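Local coordinates for protein terminase, large subunit (Enterobacteria phage P22, PDB 4DKW) that drives viral DNA into empty capsids with ATP and, through the nuclease domain described here, cuts the genome to begin and end packaging, probably with two magnesium ions, at residues Gln9-Glu12 / Glu13-Lys16; Val172-Ala175 / Thr176-Gly179. All blocks are in the same frame, centred on the assembly; numbering follows the deposited sequence.

Interaction 1 (Gln9-Glu12 / Glu13-Lys16); sequences QIPE and ETIK
Thr-14 grips the carbonyl oxygen of Pro-11 twice, with its backbone and with its own hydroxyl. The hydroxyl bond is the shorter: Thr-14 OG1 lies 2.6 Å from Pro-11 O, in the carbonyl plane. Thr-14 N reaches Pro-11 O at 3.0 Å from well above that plane. The hydroxyl can do this because OG1 stands between the backbone N and the carbonyl carbon of its own residue (chi1 67°). The same torsion sends the methyl against the CB and CG atoms of the proline, with Thr-14 CG2 3.7 Å from Pro-11 CB. Ile-10 meets the hydroxyl from another side, with its CG2 branch crossing the threonine at about a right angle. That branch also packs on Ile-15, with 4.1 Å between Ile-10 CG2 and Ile-15 CG2.

The next carbonyl, Glu-12 O, takes two donors as well, both of them backbone N-H groups. Ile-15 N binds it at 3.1 Å, and Lys-16 N adds a weak bond. These bonds wind the chain into one short, loosely bonded helical turn. Outside the turn, Glu-12 and Lys-16 run side by side, and their salt bridge is long, with Glu-12 OE2 3.7 Å from Lys-16 NZ. Glu-13 OE1 makes a second long salt bridge to Lys-16 NZ, so the ammonium links two carboxylates. The stronger partner of Glu-12 is Arg-155.

Helix 12-15 follows strand 5-6 and leads directly into strand 16-17, which pairs with strand 141-144. Ile-10 and Ile-15 face helix 125-137, while Glu-12 and Ile-15 touch Phe-151 and Phe-154 of helix 148-156.

Interaction 2 (Val172-Ala175 / Thr176-Gly179); sequences VLDA and TRYG
Thr-176 hydrogen-bonds twice to the carbonyl of Val-172, one turn back in helix 171-181. Its backbone N gives the usual helical bond, and its hydroxyl adds a second, with Thr-176 OG1 2.7 Å from Val-172 O. The two donors come from opposite faces of the carbonyl plane. The hydroxyl is turned back along the helix because OG1 lies anti to the carbonyl carbon of its own residue (chi1 -58°).

Arg-177 bonds through its backbone N to Leu-173 O at 2.9 Å. Its side chain runs alongside Asp-174 and bends at chi3. Arg-177 NH2 then donates to Asp-174 OD1 at 3.0 Å, in a nearly straight hydrogen bond (160° at the hydrogen) that is part of a salt bridge. The carboxylate oxygen lies in the guanidinium plane, but the NH2 group approaches from above the carboxylate plane. The two planes stand almost perpendicular, 82° apart. A water closes the ring: it donates to Asp-174 OD1 at 2.8 Å and accepts from Arg-177 NE. OD1 thus takes two donors, and the guanidinium is tied at two nitrogens.

Tyr-178 bonds by its backbone N to Asp-174 O at 2.8 Å. The same oxygen lies over one face of its ring, 3.1 Å above the plane and offset toward the rim. Farther out, the ring runs beside the aspartate, with Tyr-178 CE2 3.9 Å from Asp-174 CB. Gly-179 N continues the series to Ala-175 O.

These i to i+4 bonds are those of a regular alpha-helix. The helix belongs to the RNase H-like nuclease domain and starts at the magnesium ligand Asp-171. Tyr-178 comes close to Asp-33, the other aspartate that binds magnesium, and Asp-174 lies near a bound magnesium ion.

Interaction 1 comes first along the chain, near the N-terminus of this nuclease domain. Interaction 2 follows much later, close to the centre of the molecule. Their centres are about 17 Å apart, and their nearest atoms are about 8 Å apart without touching. Helix 148-156 is the shared neighbour: Phe-151 and Phe-154 meet interaction 1, while Pro-149, Phe-150 and Glu-153 meet interaction 2. Both also border the mixed sheet, which interaction 1 enters through strand 16-17 and interaction 2 meets at strands 40-48 and 53-62. Interaction 1 lies away from the magnesium site, whereas helix 171-181 of interaction 2 carries a magnesium ligand of the nuclease centre.

Interaction 1 (Gln9-Glu12 / Glu13-Lys16)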
# COMPACT_ATOMS: atom_id res chain seq x y z
N GLN A 9 -11.26 -9.80 10.58
CA GLN A 9 -11.34 -10.93 11.50
C GLN A 9 -10.96 -12.23 10.79
O GLN A 9 -11.78 -13.13 10.60
CB GLN A 9 -12.73 -11.02 12.14
CG GLN A 9 -12.91 -10.02 13.26
CD GLN A 9 -14.24 -10.14 13.95
OE1 GLN A 9 -15.16 -10.78 13.43
NE2 GLN A 9 -14.37 -9.51 15.11
N ILE A 10 -9.69 -12.29 10.43
CA ILE A 10 -9.14 -13.36 9.62
C ILE A 10 -7.84 -13.77 10.28
O ILE A 10 -7.05 -12.91 10.69
CB ILE A 10 -8.92 -12.86 8.16
CG1 ILE A 10 -10.24 -12.37 7.57
CG2 ILE A 10 -8.31 -13.94 7.30
CD1 ILE A 10 -10.13 -11.78 6.20
N PRO A 11 -7.61 -15.08 10.43
CA PRO A 11 -6.33 -15.56 10.98
C PRO A 11 -5.16 -15.10 10.12
O PRO A 11 -5.17 -15.37 8.92
CB PRO A 11 -6.48 -17.08 10.91
CG PRO A 11 -7.95 -17.33 10.89
CD PRO A 11 -8.55 -16.18 10.15
N GLU A 12 -4.18 -14.42 10.72
CA GLU A 12 -2.97 -13.96 10.02
C GLU A 12 -2.31 -15.02 9.15
O GLU A 12 -1.81 -14.73 8.07
CB GLU A 12 -1.92 -13.54 11.03
CG GLU A 12 -2.25 -12.33 11.78
CD GLU A 12 -1.18 -12.02 12.78
OE1 GLU A 12 -1.54 -11.51 13.86
OE2 GLU A 12 0.01 -12.28 12.50
N GLU A 13 -2.31 -16.25 9.65
CA GLU A 13 -1.62 -17.32 8.97
C GLU A 13 -2.27 -17.70 7.65
O GLU A 13 -1.60 -18.22 6.76
CB GLU A 13 -1.47 -18.53 9.91
CG GLU A 13 -0.07 -19.24 9.82
CD GLU A 13 1.10 -18.34 10.29
OE1 GLU A 13 1.00 -17.10 10.27
OE2 GLU A 13 2.15 -18.90 10.64
N THR A 14 -3.57 -17.41 7.51
CA THR A 14 -4.26 -17.65 6.25
C THR A 14 -3.82 -16.69 5.14
O THR A 14 -3.87 -17.04 3.96
CB THR A 14 -5.80 -17.62 6.41
OG1 THR A 14 -6.23 -16.30 6.75
CG2 THR A 14 -6.24 -18.57 7.50
N ILE A 15 -3.35 -15.50 5.51
CA ILE A 15 -2.89 -14.55 4.49
C ILE A 15 -1.36 -14.42 4.37
O ILE A 15 -0.86 -13.74 3.48
CB ILE A 15 -3.57 -13.15 4.64
CG1 ILE A 15 -3.02 -12.36 5.83
CG2 ILE A 15 -5.09 -13.29 4.79
CD1 ILE A 15 -3.70 -11.02 5.99
N LYS A 16 -0.64 -15.10 5.26
CA LYS A 16 0.82 -15.04 5.28
C LYS A 16 1.38 -16.06 4.27
O LYS A 16 0.81 -17.13 4.10
CB LYS A 16 1.31 -15.30 6.72
CG LYS A 16 2.76 -14.93 7.04
CD LYS A 16 3.09 -15.07 8.54
CE LYS A 16 2.29 -14.09 9.40
NZ LYS A 16 2.77 -14.00 10.81

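Interaction 2 (Val172-Ala175 / Thr176-Gly179)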
# COMPACT_ATOMS: atom_id res chain seq x y z
N VAL A 172 0.90 1.45 6.41
CA VAL A 172 1.10 0.32 5.50
C VAL A 172 -0.23 -0.15 4.89
O VAL A 172 -0.30 -0.46 3.70
CB VAL A 172 1.82 -0.86 6.21
CG1 VAL A 172 1.86 -2.12 5.31
CG2 VAL A 172 3.23 -0.45 6.63
N LEU A 173 -1.29 -0.16 5.70
CA LEU A 173 -2.62 -0.54 5.22
C LEU A 173 -3.11 0.43 4.14
O LEU A 173 -3.58 0.01 3.08
CB LEU A 173 -3.62 -0.62 6.39
CG LEU A 173 -3.36 -1.74 7.39
CD1 LEU A 173 -4.27 -1.63 8.60
CD2 LEU A 173 -3.52 -3.12 6.74
N ASP A 174 -2.98 1.72 4.40
CA ASP A 174 -3.36 2.73 3.42
C ASP A 174 -2.58 2.58 2.12
O ASP A 174 -3.17 2.53 1.03
CB ASP A 174 -3.14 4.13 3.98
CG ASP A 174 -4.21 4.53 4.98
OD1 ASP A 174 -5.22 3.81 5.10
OD2 ASP A 174 -4.03 5.58 5.63
N ALA A 175 -1.26 2.52 2.23
CA ALA A 175 -0.39 2.31 1.07
C ALA A 175 -0.79 1.07 0.28
O ALA A 175 -0.91 1.12 -0.94
CB ALA A 175 1.07 2.22 1.51
N THR A 176 -1.01 -0.05 0.98
CA THR A 176 -1.42 -1.28 0.32
C THR A 176 -2.71 -1.06 -0.46
O THR A 176 -2.84 -1.48 -1.60
CB THR A 176 -1.62 -2.42 1.32
OG1 THR A 176 -0.39 -2.63 2.04
CG2 THR A 176 -1.99 -3.70 0.60
N ARG A 177 -3.65 -0.37 0.17
CA ARG A 177 -4.94 -0.08 -0.43
C ARG A 177 -4.76 0.80 -1.68
O ARG A 177 -5.40 0.57 -2.72
CB ARG A 177 -5.84 0.57 0.61
CG ARG A 177 -7.32 0.37 0.39
CD ARG A 177 -8.15 0.77 1.61
NE ARG A 177 -7.55 1.88 2.36
CZ ARG A 177 -7.55 3.15 1.97
NH1 ARG A 177 -8.13 3.49 0.82
NH2 ARG A 177 -6.97 4.07 2.72
N TYR A 178 -3.86 1.78 -1.60
CA TYR A 178 -3.57 2.65 -2.76
C TYR A 178 -2.98 1.89 -3.95
O TYR A 178 -3.34 2.16 -5.11
CB TYR A 178 -2.63 3.81 -2.40
CG TYR A 178 -3.15 4.69 -1.29
CD1 TYR A 178 -4.51 4.93 -1.16
CD2 TYR A 178 -2.28 5.27 -0.38
CE1 TYR A 178 -4.99 5.73 -0.14
CE2 TYR A 178 -2.75 6.07 0.64
CZ TYR A 178 -4.10 6.30 0.75
OH TYR A 178 -4.57 7.10 1.76
N GLY A 179 -2.08 0.96 -3.67
CA GLY A 179 -1.47 0.15 -4.71
C GLY A 179 -2.52 -0.73 -5.38
O GLY A 179 -2.54 -0.88 -6.60
O HOH W 1 -6.42 1.27 5.12